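PDB 2W8D: processed glycerol phosphate lipoteichoic acid synthase 2 from Bacillus subtilis, which belongs to the sulfatase family of the alkaline phosphatase clan and, in this C-terminal domain, holds a magnesium ion. Local coordinates for residues A[113-118]-A[316-321]; A[150-155]-A[183-188]. All blocks are in the same frame, centred on the assembly; numbering follows the deposited sequence.

Interaction 1 of 2, residues A[113-118]-A[316-321]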
loop_
_atom_site.group_PDB
_atom_site.type_symbol
_atom_site.label_atom_id
_atom_site.label_comp_id
_atom_site.label_asym_id
_atom_site.label_seq_id
_atom_site.Cartn_x
_atom_site.Cartn_y
_atom_site.Cartn_z
ATOM N N GLN A 113 -0.885 14.880 9.657
ATOM C CA GLN A 113 -0.479 14.256 10.909
ATOM C C GLN A 113 -0.156 12.797 10.629
ATOM O O GLN A 113 -0.820 11.883 11.103
ATOM C CB GLN A 113 -1.533 14.489 11.996
ATOM C CG GLN A 113 -1.799 15.988 12.132
ATOM C CD GLN A 113 -2.975 16.370 13.002
ATOM O OE1 GLN A 113 -3.936 15.637 13.101
ATOM N NE2 GLN A 113 -2.909 17.562 13.612
ATOM N N SER A 114 0.881 12.602 9.827
ATOM C CA SER A 114 1.288 11.282 9.349
ATOM C C SER A 114 1.886 10.354 10.408
ATOM O O SER A 114 2.353 10.805 11.464
ATOM C CB SER A 114 2.343 11.457 8.267
ATOM O OG SER A 114 1.849 12.293 7.238
ATOM N N VAL A 115 1.911 9.071 10.073
ATOM C CA VAL A 115 2.617 8.049 10.826
ATOM C C VAL A 115 4.098 8.389 11.069
ATOM O O VAL A 115 4.523 8.434 12.211
ATOM C CB VAL A 115 2.462 6.680 10.143
ATOM C CG1 VAL A 115 3.086 5.604 10.988
ATOM C CG2 VAL A 115 0.962 6.397 9.935
ATOM N N PRO A 116 4.879 8.667 10.014
ATOM C CA PRO A 116 6.252 9.046 10.385
ATOM C C PRO A 116 6.321 10.198 11.373
ATOM O O PRO A 116 7.247 10.242 12.178
ATOM C CB PRO A 116 6.905 9.450 9.061
ATOM C CG PRO A 116 5.801 9.369 7.988
ATOM C CD PRO A 116 4.671 8.598 8.552
ATOM N N ALA A 117 5.349 11.105 11.342
ATOM C CA ALA A 117 5.338 12.244 12.270
ATOM C C ALA A 117 4.853 11.842 13.673
ATOM O O ALA A 117 5.415 12.290 14.682
ATOM C CB ALA A 117 4.532 13.397 11.721
ATOM N N ILE A 118 3.832 10.982 13.725
ATOM C CA ILE A 118 3.354 10.420 14.984
ATOM C C ILE A 118 4.515 9.734 15.720
ATOM O O ILE A 118 4.774 9.984 16.897
ATOM C CB ILE A 118 2.184 9.409 14.761
ATOM C CG1 ILE A 118 0.969 10.152 14.214
ATOM C CG2 ILE A 118 1.835 8.667 16.089
ATOM C CD1 ILE A 118 -0.206 9.306 13.830
ATOM N N THR A 316 -3.227 -0.651 11.505
ATOM C CA THR A 316 -2.850 -2.011 11.827
ATOM C C THR A 316 -1.433 -1.928 12.414
ATOM O O THR A 316 -1.158 -2.442 13.511
ATOM C CB THR A 316 -2.920 -2.927 10.549
ATOM O OG1 THR A 316 -4.207 -2.796 9.905
ATOM C CG2 THR A 316 -2.680 -4.357 10.890
ATOM N N ILE A 317 -0.568 -1.226 11.689
ATOM C CA ILE A 317 0.840 -1.099 12.008
ATOM C C ILE A 317 1.057 -0.346 13.290
ATOM O O ILE A 317 1.828 -0.778 14.132
ATOM C CB ILE A 317 1.581 -0.382 10.886
ATOM C CG1 ILE A 317 1.417 -1.175 9.583
ATOM C CG2 ILE A 317 3.059 -0.171 11.248
ATOM C CD1 ILE A 317 1.673 -2.675 9.741
ATOM N N LEU A 318 0.377 0.781 13.444
ATOM C CA LEU A 318 0.495 1.580 14.651
ATOM C C LEU A 318 0.095 0.761 15.876
ATOM O O LEU A 318 0.802 0.755 16.874
ATOM C CB LEU A 318 -0.343 2.850 14.527
ATOM C CG LEU A 318 0.312 4.230 14.452
ATOM C CD1 LEU A 318 1.849 4.262 14.280
ATOM C CD2 LEU A 318 -0.392 5.089 13.442
ATOM N N HIS A 319 -1.014 0.034 15.759
ATOM C CA HIS A 319 -1.487 -0.854 16.812
ATOM C C HIS A 319 -0.464 -1.909 17.171
ATOM O O HIS A 319 -0.195 -2.100 18.351
ATOM C CB HIS A 319 -2.866 -1.455 16.485
ATOM C CG HIS A 319 -3.975 -0.448 16.567
ATOM N ND1 HIS A 319 -5.276 -0.728 16.204
ATOM C CD2 HIS A 319 -3.963 0.857 16.944
ATOM C CE1 HIS A 319 -6.019 0.353 16.363
ATOM N NE2 HIS A 319 -5.247 1.327 16.817
ATOM N N LEU A 320 0.133 -2.542 16.163
ATOM C CA LEU A 320 1.207 -3.512 16.395
ATOM C C LEU A 320 2.350 -2.880 17.215
ATOM O O LEU A 320 2.945 -3.544 18.071
ATOM C CB LEU A 320 1.735 -4.094 15.081
ATOM C CG LEU A 320 0.960 -5.258 14.433
ATOM C CD1 LEU A 320 1.376 -5.452 12.980
ATOM C CD2 LEU A 320 1.134 -6.559 15.195
ATOM N N LEU A 321 2.613 -1.593 16.984
ATOM C CA LEU A 321 3.691 -0.881 17.688
ATOM C C LEU A 321 3.271 -0.350 19.049
ATOM O O LEU A 321 4.053 0.297 19.750
ATOM C CB LEU A 321 4.206 0.276 16.834
ATOM C CG LEU A 321 4.914 -0.015 15.515
ATOM C CD1 LEU A 321 5.056 1.294 14.751
ATOM C CD2 LEU A 321 6.279 -0.617 15.782
#

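Interaction 2 of 2, residues A[150-155]-A[183-188]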
loop_
_atom_site.group_PDB
_atom_site.type_symbol
_atom_site.label_atom_id
_atom_site.label_comp_id
_atom_site.label_asym_id
_atom_site.label_seq_id
_atom_site.Cartn_x
_atom_site.Cartn_y
_atom_site.Cartn_z
ATOM N N LYS A 150 14.281 11.911 5.812
ATOM C CA LYS A 150 15.279 11.709 4.765
ATOM C C LYS A 150 14.711 11.127 3.467
ATOM O O LYS A 150 13.851 10.249 3.478
ATOM C CB LYS A 150 16.418 10.822 5.276
ATOM C CG LYS A 150 17.275 11.390 6.416
ATOM C CD LYS A 150 18.038 10.238 7.043
ATOM C CE LYS A 150 18.806 10.610 8.302
ATOM N NZ LYS A 150 19.896 11.573 7.992
ATOM N N PHE A 151 15.216 11.612 2.339
ATOM C CA PHE A 151 14.780 11.107 1.059
ATOM C C PHE A 151 15.976 10.615 0.249
ATOM O O PHE A 151 16.678 11.398 -0.335
ATOM C CB PHE A 151 13.968 12.196 0.314
ATOM C CG PHE A 151 13.206 11.686 -0.894
ATOM C CD1 PHE A 151 13.381 10.377 -1.358
ATOM C CD2 PHE A 151 12.332 12.524 -1.576
ATOM C CE1 PHE A 151 12.681 9.895 -2.471
ATOM C CE2 PHE A 151 11.620 12.052 -2.714
ATOM C CZ PHE A 151 11.802 10.736 -3.157
ATOM N N PHE A 152 16.205 9.303 0.219
ATOM C CA PHE A 152 17.284 8.735 -0.598
ATOM C C PHE A 152 16.814 8.520 -2.022
ATOM O O PHE A 152 16.403 7.422 -2.378
ATOM C CB PHE A 152 17.821 7.424 -0.002
ATOM C CG PHE A 152 18.524 7.604 1.319
ATOM C CD1 PHE A 152 19.795 8.149 1.374
ATOM C CD2 PHE A 152 17.895 7.258 2.508
ATOM C CE1 PHE A 152 20.463 8.353 2.608
ATOM C CE2 PHE A 152 18.538 7.446 3.739
ATOM C CZ PHE A 152 19.823 8.013 3.788
ATOM N N ASP A 153 16.865 9.562 -2.844
ATOM C CA ASP A 153 16.431 9.413 -4.229
ATOM C C ASP A 153 17.589 8.944 -5.139
ATOM O O ASP A 153 18.643 8.485 -4.646
ATOM C CB ASP A 153 15.771 10.697 -4.756
ATOM C CG ASP A 153 16.774 11.817 -4.964
ATOM O OD1 ASP A 153 17.976 11.649 -4.611
ATOM O OD2 ASP A 153 16.357 12.874 -5.482
ATOM N N SER A 154 17.371 9.052 -6.453
ATOM C CA SER A 154 18.323 8.610 -7.471
ATOM C C SER A 154 19.710 9.237 -7.366
ATOM O O SER A 154 20.667 8.686 -7.895
ATOM C CB SER A 154 17.756 8.756 -8.900
ATOM O OG SER A 154 17.628 10.109 -9.303
ATOM N N ALA A 155 19.841 10.364 -6.680
ATOM C CA ALA A 155 21.175 10.962 -6.496
ATOM C C ALA A 155 22.106 10.033 -5.691
ATOM O O ALA A 155 23.316 10.155 -5.772
ATOM C CB ALA A 155 21.087 12.361 -5.851
ATOM N N GLU A 183 21.474 0.848 6.906
ATOM C CA GLU A 183 22.219 0.471 8.089
ATOM C C GLU A 183 22.878 1.682 8.776
ATOM O O GLU A 183 23.359 1.575 9.900
ATOM C CB GLU A 183 23.267 -0.600 7.717
ATOM C CG GLU A 183 22.631 -1.923 7.219
ATOM C CD GLU A 183 23.523 -2.786 6.285
ATOM O OE1 GLU A 183 24.717 -2.488 6.073
ATOM O OE2 GLU A 183 23.007 -3.795 5.747
ATOM N N SER A 184 22.881 2.838 8.109
ATOM C CA SER A 184 23.414 4.058 8.712
ATOM C C SER A 184 22.320 4.810 9.511
ATOM O O SER A 184 22.596 5.791 10.190
ATOM C CB SER A 184 24.083 4.952 7.649
ATOM O OG SER A 184 23.145 5.854 7.059
ATOM N N LEU A 185 21.089 4.325 9.455
ATOM C CA LEU A 185 19.977 5.038 10.084
ATOM C C LEU A 185 19.941 4.821 11.593
ATOM O O LEU A 185 19.937 3.684 12.067
ATOM C CB LEU A 185 18.640 4.624 9.462
ATOM C CG LEU A 185 18.001 5.468 8.351
ATOM C CD1 LEU A 185 18.991 5.972 7.316
ATOM C CD2 LEU A 185 16.851 4.699 7.666
ATOM N N PRO A 186 19.881 5.919 12.366
ATOM C CA PRO A 186 19.754 5.715 13.813
ATOM C C PRO A 186 18.418 4.998 14.088
ATOM O O PRO A 186 17.414 5.273 13.434
ATOM C CB PRO A 186 19.782 7.134 14.373
ATOM C CG PRO A 186 19.334 7.985 13.252
ATOM C CD PRO A 186 19.691 7.322 11.970
ATOM N N GLN A 187 18.442 4.055 15.016
ATOM C CA GLN A 187 17.312 3.182 15.304
ATOM C C GLN A 187 16.543 3.690 16.523
ATOM O O GLN A 187 17.153 4.217 17.445
ATOM C CB GLN A 187 17.835 1.756 15.534
ATOM C CG GLN A 187 18.051 0.993 14.214
ATOM C CD GLN A 187 18.404 -0.453 14.415
ATOM O OE1 GLN A 187 17.694 -1.196 15.099
ATOM N NE2 GLN A 187 19.505 -0.874 13.807
ATOM N N PRO A 188 15.203 3.552 16.536
ATOM C CA PRO A 188 14.337 2.888 15.556
ATOM C C PRO A 188 14.098 3.727 14.320
ATOM O O PRO A 188 14.108 4.949 14.390
ATOM C CB PRO A 188 13.027 2.712 16.310
ATOM C CG PRO A 188 13.006 3.820 17.317
ATOM C CD PRO A 188 14.424 4.261 17.571
#

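Interaction 1 of 2, residues A[113-118]-A[316-321]
Val115 and Ile118 of the short helix 115-118 meet Leu318 of helix 313-320 where helices pack on the large mixed sheet of this alkaline phosphatase-like fold. The two backbones stay well apart, with Val115 CA and Leu318 CA, the nearest such pair, 7.8 Å from each other, and side chains alone span the gap. The branched ends of Val115 and Leu318 meet head-on: Val115 CG1 lies 3.8 Å from Leu318 CD1, and Val115 CG2 lies 4.0 Å from Leu318 CD2. Both valine methyls can be used because CG1 stands opposite the backbone N (chi1 -175°) while CG2 lies beside that N. Ile118, one helical turn further on, adds its terminal methyl from the same helix face, with CD1 4.2 Å from Leu318 CD2. Leu318 therefore carries nearly all of the far side of the contact and contributes the largest share of the 139 Å² buried. Its chi1 of -113° and chi2 of 9° are far from staggered values, which suggests either a strained conformer or an uncertain fit. Ile317, although its CB heads toward the same gap, turns its end away, and its side chain packs on Tyr36 and Ile294 of the sheet. Tyr190 of strand 189-194 lies against Val115 in turn, and Lys122 NZ, just past helix 115-118, bonds to Leu321 O. With no hydrogen bond or charge across the two segments, cohesion here comes from dispersion and the burial of three branched aliphatic side chains, an association with little directional demand.

Interaction 2 of 2, residues A[150-155]-A[183-188]
Ala155 N donates to Asp153 OD1 over 3.1 Å, closing an Asx turn directly after Phe152, whose ring touches Leu185 across the contact. The N-H...acceptor angle of 151° is fairly straight, but the donor approaches from above the carboxylate, 63° out of its plane, while the other oxygen, Asp153 OD2, accepts from Gln134 N and ties the turn to a second loop. Phe152 is itself the centre of an inverse gamma turn, marked by a weak bond from Asp153 N to Phe151 O. Across the gap, Leu185 CD1 meets the rim of the Phe152 ring almost level with it, 3.9 Å from CE2 of that ring and 4.2 Å from its CZ. Phe152 and Leu185 pass alongside each other, running opposite ways, and the ring's CG lies opposite its carbonyl carbon (chi1 -66°), which turns the ring toward the leucine. Lys150, two residues earlier on the strand, brings its aliphatic shaft to the same methyl, with its CD 4.4 Å from Leu185 CD1. Phe152 also stacks on Phe129 of strand 125-130, which lies between strand 150-152 and strand 189-194, the strand that 183-188 enters by a cis peptide before Pro188 after helix 171-183. The two segments together bury 114 Å², of which Leu185 gives the largest share. One leucine methyl thus serves an aromatic rim and a lysine shaft, an apolar contact beside an ammonium group whose NZ bonds to a tetraethylene glycol, a likely crystallisation additive.

Along the chain the four segments run 113-118, 150-155, 183-188 and 316-321, so interaction 2 falls entirely within the span that interaction 1 brings together. Their centres are 19 Å apart and the nearest atoms about 8 Å, with no direct touch. The large mixed sheet connects them: strand 150-152 pairs with 125-130, which pairs with 189-194, which pairs with 33-39. Strand 189-194 is common to both, since Tyr190 packs on Val115 while 183-188 leads into it. Buried interaction 1 thus ties helices 198 residues apart together over the sheet, whereas partly buried interaction 2 packs the loop leaving helix 171-183 against strand 150-152, where its crossover began.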